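Leucine aminopeptidase A1, chloroplastic (Solanum lycopersicum, PDB 5D8N) catalyses the release of unsubstituted N-terminal amino acids, preferably leucine, from peptides as a magnesium-binding homohexamer, and regulates wound signalling with a role in insect defence. Local coordinates at residues I30-K35 with R201-A206; T164-G169 with S183-L188; N157-I162 with L191-G196; E207-G212 with G340-S345. The protein carries 1 engineered substitution. All coordinates share one frame; numbering follows the deposited sequence. Where two conformers were deposited one is given.

In the fold
Contacts 1, 2 and 3 belong to one block of the N-terminal domain. Contacts 1 and 2 both reach its six-stranded mixed sheet through the neighbouring strands 31-35 and 187-191; contacts 2 and 3 share helix 152-170. The centre of contact 1 lies about 8 Å from that of contact 3 and 11 Å from that of contact 2. Along the chain the three are nested: contact 2 inside the loop closed by contact 3, itself inside that of contact 1. Contact 4 follows in series, its centre about 13 Å from that of contact 1. Contacts 1 and 4 share helix 197-221, which packs on the N-terminal sheet and on helix 327-342 of the catalytic domain, joining the two.

Contact 1. Residues I30-K35 with R201-A206; sequences ISIGAK and RKIKYA. With MG (magnesium ion), chain G.
Ile32 and Ala34, on an edge strand of the N-terminal alpha/beta sheet, pack against Ile203 of helix 197-221, a helix-on-sheet layer contact. Between the segments the interaction is wholly apolar. Ile203 CG2 lies 3.7 Å from Ile32 CG2, the two side chains crossing obliquely, and at the end of the other branch Ile203 CD1 comes to 4.1 Å from Ala34 CB. With CG2 anti to the backbone N and CG1 next to it (chi1 -72°), Ile203 spreads its branches along the strand, one to each of the alternate residues that face the helix. With an alanine here both methyl contacts would go, and a gap would probably open between the helix and strand 31-35.

Hydrogen bonds tie the strand to other parts of the fold: Ser31, Gly33 and Lys35 pair with strand 187-191 and the residue just before it, and Ala34 N binds Glu200 OE2, one turn back on the same helix.

A magnesium ion, away from the catalytic pair of sites, takes Ile32 O at 2.4 Å as its one protein ligand, and five waters complete the shell. One, 2.2 Å from the magnesium, lies 3.0 Å from Ile32 N, within hydrogen-bonding distance.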
loop_
_atom_site.group_PDB
_atom_site.type_symbol
_atom_site.label_atom_id
_atom_site.label_comp_id
_atom_site.label_asym_id
_atom_site.label_seq_id
_atom_site.Cartn_x
_atom_site.Cartn_y
_atom_site.Cartn_z
ATOM N N ILE A 30 -25.969 27.202 -34.082
ATOM C CA ILE A 30 -25.363 28.466 -34.408
ATOM C C ILE A 30 -25.451 28.638 -35.913
ATOM O O ILE A 30 -25.233 27.692 -36.670
ATOM C CB ILE A 30 -23.900 28.501 -33.925
ATOM C CG1 ILE A 30 -23.868 28.353 -32.401
ATOM C CG2 ILE A 30 -23.237 29.801 -34.314
ATOM C CD1 ILE A 30 -22.528 27.881 -31.863
ATOM N N SER A 31 -25.849 29.832 -36.343
ATOM C CA SER A 31 -25.860 30.166 -37.753
ATOM C C SER A 31 -24.491 30.710 -38.140
ATOM O O SER A 31 -24.076 31.765 -37.660
ATOM C CB SER A 31 -26.955 31.210 -38.028
ATOM O OG SER A 31 -26.973 31.577 -39.397
ATOM N N ILE A 32 -23.766 29.968 -38.971
ATOM C CA ILE A 32 -22.385 30.342 -39.311
ATOM C C ILE A 32 -22.300 30.680 -40.793
ATOM O O ILE A 32 -22.748 29.920 -41.650
ATOM C CB ILE A 32 -21.402 29.188 -39.030
ATOM C CG1 ILE A 32 -21.540 28.751 -37.589
ATOM C CG2 ILE A 32 -19.981 29.625 -39.345
ATOM C CD1 ILE A 32 -20.597 27.641 -37.205
ATOM N N GLY A 33 -21.677 31.805 -41.095
ATOM C CA GLY A 33 -21.500 32.195 -42.481
ATOM C C GLY A 33 -20.235 32.987 -42.660
ATOM O O GLY A 33 -19.725 33.607 -41.710
ATOM N N ALA A 34 -19.685 32.897 -43.867
ATOM C CA ALA A 34 -18.532 33.700 -44.239
ATOM C C ALA A 34 -19.023 34.933 -44.998
ATOM O O ALA A 34 -19.943 34.801 -45.806
ATOM C CB ALA A 34 -17.597 32.885 -45.106
ATOM N N LYS A 35 -18.621 36.117 -44.529
ATOM C CA LYS A 35 -19.115 37.404 -45.045
ATOM C C LYS A 35 -17.957 38.222 -45.587
ATOM O O LYS A 35 -16.832 38.091 -45.108
ATOM C CB LYS A 35 -19.810 38.260 -43.976
ATOM C CG LYS A 35 -20.823 37.560 -43.094
ATOM C CD LYS A 35 -22.063 37.168 -43.872
ATOM C CE LYS A 35 -23.127 36.598 -42.948
ATOM N NZ LYS A 35 -24.238 35.985 -43.730
ATOM N N ARG A 201 -19.130 25.336 -48.187
ATOM C CA ARG A 201 -19.046 23.875 -48.152
ATOM C C ARG A 201 -18.102 23.409 -47.040
ATOM O O ARG A 201 -18.343 22.394 -46.382
ATOM C CB ARG A 201 -18.602 23.270 -49.491
ATOM C CG ARG A 201 -19.716 23.231 -50.535
ATOM C CD ARG A 201 -19.379 22.352 -51.745
ATOM N NE ARG A 201 -18.234 22.848 -52.516
ATOM C CZ ARG A 201 -18.315 23.772 -53.473
ATOM N NH1 ARG A 201 -19.479 24.358 -53.744
ATOM N NH2 ARG A 201 -17.215 24.173 -54.092
ATOM N N LYS A 202 -16.984 24.102 -46.894
ATOM C CA LYS A 202 -15.994 23.692 -45.919
ATOM C C LYS A 202 -16.505 23.927 -44.493
ATOM O O LYS A 202 -16.286 23.114 -43.594
ATOM C CB LYS A 202 -14.702 24.464 -46.150
ATOM C CG LYS A 202 -13.504 23.844 -45.440
ATOM C CD LYS A 202 -12.963 22.602 -46.136
ATOM C CE LYS A 202 -11.925 21.907 -45.259
ATOM N NZ LYS A 202 -11.381 20.663 -45.877
ATOM N N ILE A 203 -17.224 25.020 -44.301
ATOM C CA ILE A 203 -17.825 25.323 -43.026
ATOM C C ILE A 203 -18.855 24.250 -42.700
ATOM O O ILE A 203 -18.952 23.824 -41.552
ATOM C CB ILE A 203 -18.440 26.737 -42.995
ATOM C CG1 ILE A 203 -17.329 27.790 -42.969
ATOM C CG2 ILE A 203 -19.380 26.933 -41.814
ATOM C CD1 ILE A 203 -17.825 29.189 -43.273
ATOM N N LYS A 204 -19.635 23.851 -43.695
ATOM C CA LYS A 204 -20.669 22.854 -43.514
ATOM C C LYS A 204 -20.030 21.507 -43.108
ATOM O O LYS A 204 -20.576 20.761 -42.278
ATOM C CB LYS A 204 -21.462 22.728 -44.809
ATOM C CG LYS A 204 -22.866 22.195 -44.639
ATOM C CD LYS A 204 -23.828 23.195 -44.029
ATOM C CE LYS A 204 -25.255 22.895 -44.465
ATOM N NZ LYS A 204 -25.671 21.469 -44.280
ATOM N N TYR A 205 -18.944 21.149 -43.781
ATOM C CA TYR A 205 -18.197 19.945 -43.448
ATOM C C TYR A 205 -17.820 19.993 -41.971
ATOM O O TYR A 205 -18.041 19.018 -41.252
ATOM C CB TYR A 205 -16.945 19.809 -44.329
ATOM C CG TYR A 205 -15.901 18.802 -43.855
ATOM C CD1 TYR A 205 -16.065 17.430 -44.035
ATOM C CD2 TYR A 205 -14.697 19.228 -43.340
ATOM C CE1 TYR A 205 -15.129 16.517 -43.559
ATOM C CE2 TYR A 205 -13.724 18.327 -42.941
ATOM C CZ TYR A 205 -13.961 16.976 -43.013
ATOM O OH TYR A 205 -12.981 16.086 -42.604
ATOM N N ALA A 206 -17.267 21.123 -41.540
ATOM C CA ALA A 206 -16.826 21.282 -40.155
ATOM C C ALA A 206 -18.020 21.093 -39.227
ATOM O O ALA A 206 -17.920 20.435 -38.182
ATOM C CB ALA A 206 -16.197 22.651 -39.924
HETATM MG MG MG G . -24.306 28.169 -42.091
HETATM O O HOH W 1 -24.737 27.407 -40.086
HETATM O O HOH W 2 -25.702 29.705 -41.688
HETATM O O HOH W 3 -26.134 27.279 -43.147
HETATM O O HOH W 4 -23.547 29.372 -44.205
HETATM O O HOH W 5 -23.182 26.754 -42.539
#

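Contact 2. Residues T164-G169 with S183-L188; sequences TGVVLG and STLESL
Val166, on the sheet-facing side of helix 152-170, meets Leu185 and Leu188 as the chain enters strand 187-191. Its CB already takes part, 4.0 Å from Leu188 CD2. From there the side chain forks. CG2 continues toward the strand and reaches Leu188 CD2 at 3.9 Å, valine and leucine approaching tip to tip. CG1 turns to the other partner: it lies anti to the backbone N (chi1 172°), a setting that carries it to Leu185 CD2 at 3.7 Å, where the two side chains cross at about a right angle. CG1 also grazes Leu188 CD2 at 4.2 Å. One valine thus fits against a single methyl of each leucine, and both leucines offer the same CD2 branch.

Before the strand begins, the backbone is bent by an ST turn: Ser183 OG accepts from Leu185 N at 3.3 Å, with an N-H...O angle of 155°. Beside the leucines, on the neighbouring strand 139-144, Ile140 touches both and Val142 touches Leu188; Ile32 of strand 31-35 reaches Leu188 from the other neighbouring strand. The helix and strand 187-191 are the last two elements of a beta-alpha-beta crossover that starts at strand 139-144. No polar atom bridges the two segments, so what holds this helix to the sheet here is burial of branched aliphatic side chains, without the directional demand of hydrogen bonds.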
loop_
_atom_site.group_PDB
_atom_site.type_symbol
_atom_site.label_atom_id
_atom_site.label_comp_id
_atom_site.label_asym_id
_atom_site.label_seq_id
_atom_site.Cartn_x
_atom_site.Cartn_y
_atom_site.Cartn_z
ATOM N N THR A 164 -15.184 25.330 -36.209
ATOM C CA THR A 164 -15.086 24.157 -35.341
ATOM C C THR A 164 -14.809 24.597 -33.900
ATOM O O THR A 164 -15.496 24.179 -32.955
ATOM C CB THR A 164 -13.964 23.225 -35.842
ATOM O OG1 THR A 164 -14.311 22.686 -37.130
ATOM C CG2 THR A 164 -13.706 22.134 -34.878
ATOM N N GLY A 165 -13.863 25.507 -33.728
ATOM C CA GLY A 165 -13.513 25.963 -32.372
ATOM C C GLY A 165 -14.677 26.656 -31.678
ATOM O O GLY A 165 -14.911 26.482 -30.488
ATOM N N VAL A 166 -15.420 27.456 -32.433
ATOM C CA VAL A 166 -16.571 28.163 -31.854
ATOM C C VAL A 166 -17.674 27.158 -31.456
ATOM O O VAL A 166 -18.264 27.301 -30.405
ATOM C CB VAL A 166 -17.127 29.213 -32.812
ATOM C CG1 VAL A 166 -18.425 29.802 -32.273
ATOM C CG2 VAL A 166 -16.094 30.309 -33.018
ATOM N N VAL A 167 -17.978 26.203 -32.341
ATOM C CA VAL A 167 -19.077 25.275 -32.122
ATOM C C VAL A 167 -18.746 24.370 -30.939
ATOM O O VAL A 167 -19.514 24.268 -29.995
ATOM C CB VAL A 167 -19.377 24.429 -33.385
ATOM C CG1 VAL A 167 -20.397 23.334 -33.093
ATOM C CG2 VAL A 167 -19.944 25.298 -34.496
ATOM N N LEU A 168 -17.542 23.809 -30.940
ATOM C CA LEU A 168 -17.172 22.898 -29.880
ATOM C C LEU A 168 -16.938 23.661 -28.583
ATOM O O LEU A 168 -17.288 23.185 -27.529
ATOM C CB LEU A 168 -15.895 22.147 -30.257
ATOM C CG LEU A 168 -16.041 21.237 -31.457
ATOM C CD1 LEU A 168 -14.708 20.493 -31.666
ATOM C CD2 LEU A 168 -17.177 20.273 -31.205
ATOM N N GLY A 169 -16.444 24.895 -28.675
ATOM C CA GLY A 169 -16.195 25.702 -27.500
ATOM C C GLY A 169 -17.470 26.189 -26.847
ATOM O O GLY A 169 -17.466 26.420 -25.641
ATOM N N SER A 183 -26.917 28.409 -23.663
ATOM C CA SER A 183 -26.012 29.229 -24.474
ATOM C C SER A 183 -26.741 30.370 -25.193
ATOM O O SER A 183 -27.790 30.190 -25.826
ATOM C CB SER A 183 -25.258 28.369 -25.492
ATOM O OG SER A 183 -24.434 29.166 -26.331
ATOM N N THR A 184 -26.138 31.549 -25.126
ATOM C CA THR A 184 -26.697 32.725 -25.786
ATOM C C THR A 184 -26.285 32.809 -27.259
ATOM O O THR A 184 -26.794 33.660 -27.997
ATOM C CB THR A 184 -26.248 34.010 -25.063
ATOM O OG1 THR A 184 -24.808 34.067 -25.010
ATOM C CG2 THR A 184 -26.820 34.027 -23.642
ATOM N N LEU A 185 -25.242 32.074 -27.637
ATOM C CA LEU A 185 -24.621 32.283 -28.954
ATOM C C LEU A 185 -25.511 31.807 -30.104
ATOM O O LEU A 185 -25.979 30.679 -30.106
ATOM C CB LEU A 185 -23.275 31.575 -29.031
ATOM C CG LEU A 185 -22.507 31.854 -30.310
ATOM C CD1 LEU A 185 -22.279 33.347 -30.475
ATOM C CD2 LEU A 185 -21.179 31.129 -30.262
ATOM N N GLU A 186 -25.847 32.708 -31.019
ATOM C CA GLU A 186 -26.805 32.385 -32.067
ATOM C C GLU A 186 -26.165 32.428 -33.442
ATOM O O GLU A 186 -26.626 31.760 -34.361
ATOM C CB GLU A 186 -27.974 33.368 -32.035
ATOM C CG GLU A 186 -28.932 33.120 -30.885
ATOM C CD GLU A 186 -30.027 34.174 -30.782
ATOM O OE1 GLU A 186 -30.171 35.036 -31.684
ATOM O OE2 GLU A 186 -30.749 34.129 -29.765
ATOM N N SER A 187 -25.197 33.314 -33.638
ATOM C CA SER A 187 -24.591 33.431 -34.956
ATOM C C SER A 187 -23.101 33.729 -34.887
ATOM O O SER A 187 -22.625 34.402 -33.986
ATOM C CB SER A 187 -25.328 34.465 -35.809
ATOM O OG SER A 187 -25.028 35.801 -35.448
ATOM N N LEU A 188 -22.387 33.281 -35.906
ATOM C CA LEU A 188 -20.978 33.585 -36.096
ATOM C C LEU A 188 -20.795 34.031 -37.533
ATOM O O LEU A 188 -21.104 33.277 -38.466
ATOM C CB LEU A 188 -20.140 32.334 -35.834
ATOM C CG LEU A 188 -18.697 32.348 -36.364
ATOM C CD1 LEU A 188 -17.813 33.333 -35.631
ATOM C CD2 LEU A 188 -18.091 30.963 -36.266
#

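Contact 3. Residues N157-I162 with L191-G196; sequences NSASAI and LGLGTG
Leu193 and Ile162 reach toward each other tip to tip, CD1 against CD1 at 3.8 Å, where the loop after strand 187-191 passes helix 152-170. The leucine comes in from the loop nearly end-on to the helix flank, and its CD1 methyl does all the closer touching. Besides the isoleucine it meets the helix at Ala159, lying 3.8 Å from Ala159 CA and 3.9 Å from Ala159 CB, and it grazes Ser158 CB at 4.3 Å. Three residues, two of them one helical turn from the third, thus form a shallow seat for one methyl group. The short side chain of Ala159 is consistent with the close approach of the backbones, whose CA atoms at Ala159 and Leu193 are 6.5 Å apart. Leu193 has CG next to its own backbone N (chi1 -66°) and an extended end (chi2 173°), which sends CD1 straight out to the helix.

Glycines flank the leucine: Gly192 has positive phi, and at Gly194 and Gly196 a CB would jam against the preceding carbonyl. Leu144 and Thr147, at and after the end of the neighbouring strand, touch Leu193 as well. Ser158 keeps its hydroxyl for its own helix, hydrogen-bonded to Ser154 O, and turns only carbon to the leucine. Between these two segments the contact is purely apolar, resting on burial of one leucine methyl against the helix.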
loop_
_atom_site.group_PDB
_atom_site.type_symbol
_atom_site.label_atom_id
_atom_site.label_comp_id
_atom_site.label_asym_id
_atom_site.label_seq_id
_atom_site.Cartn_x
_atom_site.Cartn_y
_atom_site.Cartn_z
ATOM N N ASN A 157 -9.540 26.857 -45.041
ATOM C CA ASN A 157 -9.261 25.877 -44.000
ATOM C C ASN A 157 -9.184 26.532 -42.626
ATOM O O ASN A 157 -9.678 25.976 -41.659
ATOM C CB ASN A 157 -7.942 25.150 -44.291
ATOM C CG ASN A 157 -8.034 24.203 -45.479
ATOM O OD1 ASN A 157 -9.118 23.796 -45.901
ATOM N ND2 ASN A 157 -6.876 23.782 -45.973
ATOM N N SER A 158 -8.679 27.760 -42.570
ATOM C CA SER A 158 -8.703 28.523 -41.323
ATOM C C SER A 158 -10.136 28.862 -40.897
ATOM O O SER A 158 -10.485 28.742 -39.740
ATOM C CB SER A 158 -7.900 29.818 -41.425
ATOM O OG SER A 158 -6.540 29.487 -41.593
ATOM N N ALA A 159 -10.989 29.179 -41.857
ATOM C CA ALA A 159 -12.353 29.541 -41.544
ATOM C C ALA A 159 -13.061 28.345 -40.946
ATOM O O ALA A 159 -13.807 28.492 -39.982
ATOM C CB ALA A 159 -13.091 30.023 -42.791
ATOM N N SER A 160 -12.884 27.166 -41.536
ATOM C CA SER A 160 -13.597 25.990 -41.056
ATOM C C SER A 160 -13.095 25.510 -39.691
ATOM O O SER A 160 -13.876 25.053 -38.850
ATOM C CB SER A 160 -13.565 24.852 -42.063
ATOM O OG SER A 160 -12.260 24.348 -42.183
ATOM N N ALA A 161 -11.815 25.724 -39.434
ATOM C CA ALA A 161 -11.212 25.452 -38.139
ATOM C C ALA A 161 -11.665 26.453 -37.074
ATOM O O ALA A 161 -11.975 26.052 -35.953
ATOM C CB ALA A 161 -9.689 25.470 -38.241
ATOM N N ILE A 162 -11.824 27.719 -37.445
ATOM C CA ILE A 162 -12.411 28.717 -36.550
ATOM C C ILE A 162 -13.842 28.316 -36.170
ATOM O O ILE A 162 -14.212 28.328 -34.988
ATOM C CB ILE A 162 -12.409 30.107 -37.185
ATOM C CG1 ILE A 162 -10.995 30.698 -37.202
ATOM C CG2 ILE A 162 -13.356 31.061 -36.465
ATOM C CD1 ILE A 162 -10.823 31.872 -38.162
ATOM N N LEU A 191 -14.988 36.576 -41.032
ATOM C CA LEU A 191 -14.645 37.718 -41.870
ATOM C C LEU A 191 -13.210 37.635 -42.375
ATOM O O LEU A 191 -12.335 37.021 -41.750
ATOM C CB LEU A 191 -14.803 39.027 -41.092
ATOM C CG LEU A 191 -16.116 39.256 -40.335
ATOM C CD1 LEU A 191 -16.085 40.610 -39.626
ATOM C CD2 LEU A 191 -17.315 39.149 -41.264
ATOM N N GLY A 192 -13.018 38.182 -43.573
ATOM C CA GLY A 192 -11.686 38.377 -44.138
ATOM C C GLY A 192 -11.119 37.158 -44.845
ATOM O O GLY A 192 -9.932 37.152 -45.165
ATOM N N LEU A 193 -11.856 36.046 -44.843
ATOM C CA LEU A 193 -11.262 34.797 -45.273
ATOM C C LEU A 193 -11.924 34.267 -46.551
ATOM O O LEU A 193 -11.616 33.154 -46.984
ATOM C CB LEU A 193 -11.317 33.742 -44.158
ATOM C CG LEU A 193 -10.489 34.028 -42.902
ATOM C CD1 LEU A 193 -10.744 32.997 -41.802
ATOM C CD2 LEU A 193 -9.000 34.071 -43.216
ATOM N N GLY A 194 -12.807 35.060 -47.150
ATOM C CA GLY A 194 -13.450 34.693 -48.407
ATOM C C GLY A 194 -14.938 34.483 -48.223
ATOM O O GLY A 194 -15.432 34.494 -47.097
ATOM N N THR A 195 -15.662 34.453 -49.339
ATOM C CA THR A 195 -17.104 34.173 -49.355
ATOM C C THR A 195 -17.436 33.253 -50.515
ATOM O O THR A 195 -16.577 32.913 -51.308
ATOM C CB THR A 195 -17.971 35.435 -49.570
ATOM O OG1 THR A 195 -17.585 36.066 -50.796
ATOM C CG2 THR A 195 -17.797 36.409 -48.419
ATOM N N GLY A 196 -18.681 32.808 -50.574
ATOM C CA GLY A 196 -19.148 32.002 -51.692
ATOM C C GLY A 196 -19.243 30.516 -51.402
ATOM O O GLY A 196 -18.934 30.069 -50.297
#

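Contact 4. Residues E207-G212 with G340-S345; sequences EHVCAG and GEIRPS
His208 and Glu341 stand with their CA atoms 6.3 Å apart where helix 197-221 passes the last turn of helix 327-342, which ends as Arg343 swings to positive phi. The histidine ring meets the glutamate by its face. Glu341 CB sits over the middle of the ring, 3.5 Å from the centroid and 12° off the normal, a CH-pi contact. Beyond it the glutamate chain is bent (chi2 -87°), which lays the carboxylate over the same face, shifted toward the ND1 and CE1 side, the two planes 9° apart. Glu341 OE1 comes to 3.7 Å from His208 CE1 but makes no hydrogen bond with the ring, while OE2 is held by Tyr243 OH. If the histidine were protonated, the nearby carboxylate would probably stabilise its charge. Aliphatic packing continues the interface: Ile342 CG1 rests 3.9 Å from His208 CB, approaching obliquely, and Ile342 CD1 lies 4.2 Å from Val209 CG2. A serine in place of His208 would take away the flat surface under Glu341 CB and is likely to leave the glutamate stem and carboxylate without the face they lie over.

Here helix 197-221, which follows the N-terminal sheet, meets helix 327-342 of the catalytic domain. Helix 519-527, near the C-terminus, packs against both segments, its Val523 touching Val209 and Ile342. Cys210, next after Val209, touches Thr164, Val167 and Leu168 of helix 152-170, so helix 197-221 is packed between the helix that backs the N-terminal sheet and the helices 327-342 and 519-527 of the catalytic side.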
loop_
_atom_site.group_PDB
_atom_site.type_symbol
_atom_site.label_atom_id
_atom_site.label_comp_id
_atom_site.label_asym_id
_atom_site.label_seq_id
_atom_site.Cartn_x
_atom_site.Cartn_y
_atom_site.Cartn_z
ATOM N N GLU A 207 -19.150 21.682 -39.603
ATOM C CA GLU A 207 -20.356 21.535 -38.803
ATOM C C GLU A 207 -20.778 20.069 -38.695
ATOM O O GLU A 207 -21.227 19.655 -37.635
ATOM C CB GLU A 207 -21.515 22.403 -39.318
ATOM C CG GLU A 207 -21.277 23.889 -39.122
ATOM C CD GLU A 207 -22.304 24.766 -39.830
ATOM O OE1 GLU A 207 -22.609 24.486 -41.001
ATOM O OE2 GLU A 207 -22.823 25.722 -39.219
ATOM N N HIS A 208 -20.656 19.315 -39.782
ATOM C CA HIS A 208 -21.036 17.913 -39.767
ATOM C C HIS A 208 -20.124 17.139 -38.811
ATOM O O HIS A 208 -20.588 16.292 -38.042
ATOM C CB HIS A 208 -20.940 17.294 -41.167
ATOM C CG HIS A 208 -21.882 17.896 -42.158
ATOM N ND1 HIS A 208 -23.092 18.442 -41.789
ATOM C CD2 HIS A 208 -21.852 17.924 -43.513
ATOM C CE1 HIS A 208 -23.757 18.809 -42.870
ATOM N NE2 HIS A 208 -23.007 18.539 -43.923
ATOM N N VAL A 209 -18.831 17.422 -38.884
ATOM C CA VAL A 209 -17.889 16.762 -38.008
ATOM C C VAL A 209 -18.212 17.126 -36.552
ATOM O O VAL A 209 -18.247 16.248 -35.697
ATOM C CB VAL A 209 -16.444 17.130 -38.393
ATOM C CG1 VAL A 209 -15.473 16.610 -37.348
ATOM C CG2 VAL A 209 -16.104 16.530 -39.737
ATOM N N CYS A 210 -18.404 18.416 -36.259
ATOM C CA CYS A 210 -18.717 18.852 -34.895
ATOM C C CYS A 210 -19.923 18.119 -34.333
ATOM O O CYS A 210 -19.957 17.808 -33.149
ATOM C CB CYS A 210 -18.945 20.361 -34.794
ATOM S SG CYS A 210 -17.441 21.360 -35.050
ATOM N N ALA A 211 -20.948 17.885 -35.146
ATOM C CA ALA A 211 -22.130 17.222 -34.617
ATOM C C ALA A 211 -21.790 15.798 -34.183
ATOM O O ALA A 211 -22.329 15.285 -33.196
ATOM C CB ALA A 211 -23.272 17.243 -35.638
ATOM N N GLY A 212 -20.872 15.165 -34.904
ATOM C CA GLY A 212 -20.312 13.898 -34.464
ATOM C C GLY A 212 -19.472 13.993 -33.200
ATOM O O GLY A 212 -19.590 13.170 -32.319
ATOM N N GLY A 340 -22.631 10.190 -42.044
ATOM C CA GLY A 340 -23.992 10.144 -42.542
ATOM C C GLY A 340 -24.392 11.426 -43.254
ATOM O O GLY A 340 -25.056 11.353 -44.299
ATOM N N GLU A 341 -23.928 12.570 -42.739
ATOM C CA GLU A 341 -24.139 13.851 -43.377
ATOM C C GLU A 341 -23.222 14.050 -44.572
ATOM O O GLU A 341 -23.611 14.661 -45.559
ATOM C CB GLU A 341 -23.903 15.011 -42.400
ATOM C CG GLU A 341 -24.880 15.061 -41.244
ATOM C CD GLU A 341 -26.145 15.834 -41.569
ATOM O OE1 GLU A 341 -26.387 16.143 -42.755
ATOM O OE2 GLU A 341 -26.985 15.932 -40.659
ATOM N N ILE A 342 -21.938 13.743 -44.405
ATOM C CA ILE A 342 -20.939 14.073 -45.417
ATOM C C ILE A 342 -21.097 13.213 -46.667
ATOM O O ILE A 342 -20.879 13.686 -47.790
ATOM C CB ILE A 342 -19.521 13.902 -44.859
ATOM C CG1 ILE A 342 -19.259 14.925 -43.740
ATOM C CG2 ILE A 342 -18.497 14.052 -45.975
ATOM C CD1 ILE A 342 -18.088 14.571 -42.850
ATOM N N ARG A 343 -21.565 11.981 -46.484
ATOM C CA ARG A 343 -21.909 11.077 -47.607
ATOM C C ARG A 343 -20.788 10.875 -48.598
ATOM O O ARG A 343 -21.007 10.979 -49.787
ATOM C CB ARG A 343 -23.094 11.589 -48.427
ATOM C CG ARG A 343 -24.387 11.675 -47.661
ATOM C CD ARG A 343 -25.427 12.368 -48.531
ATOM N NE ARG A 343 -25.951 11.470 -49.568
ATOM C CZ ARG A 343 -27.048 10.723 -49.444
ATOM N NH1 ARG A 343 -27.721 10.685 -48.295
ATOM N NH2 ARG A 343 -27.375 9.872 -50.415
ATOM N N PRO A 344 -19.630 10.407 -48.141
ATOM C CA PRO A 344 -18.591 10.138 -49.130
ATOM C C PRO A 344 -18.916 8.952 -50.029
ATOM O O PRO A 344 -19.450 7.939 -49.587
ATOM C CB PRO A 344 -17.369 9.834 -48.273
ATOM C CG PRO A 344 -17.936 9.356 -46.974
ATOM C CD PRO A 344 -19.188 10.155 -46.763
ATOM N N SER A 345 -18.516 9.046 -51.290
ATOM C CA SER A 345 -18.598 7.922 -52.211
ATOM C C SER A 345 -17.275 7.174 -52.125
ATOM O O SER A 345 -16.334 7.612 -51.450
ATOM C CB SER A 345 -18.861 8.415 -53.643
ATOM O OG SER A 345 -17.788 9.247 -54.066
#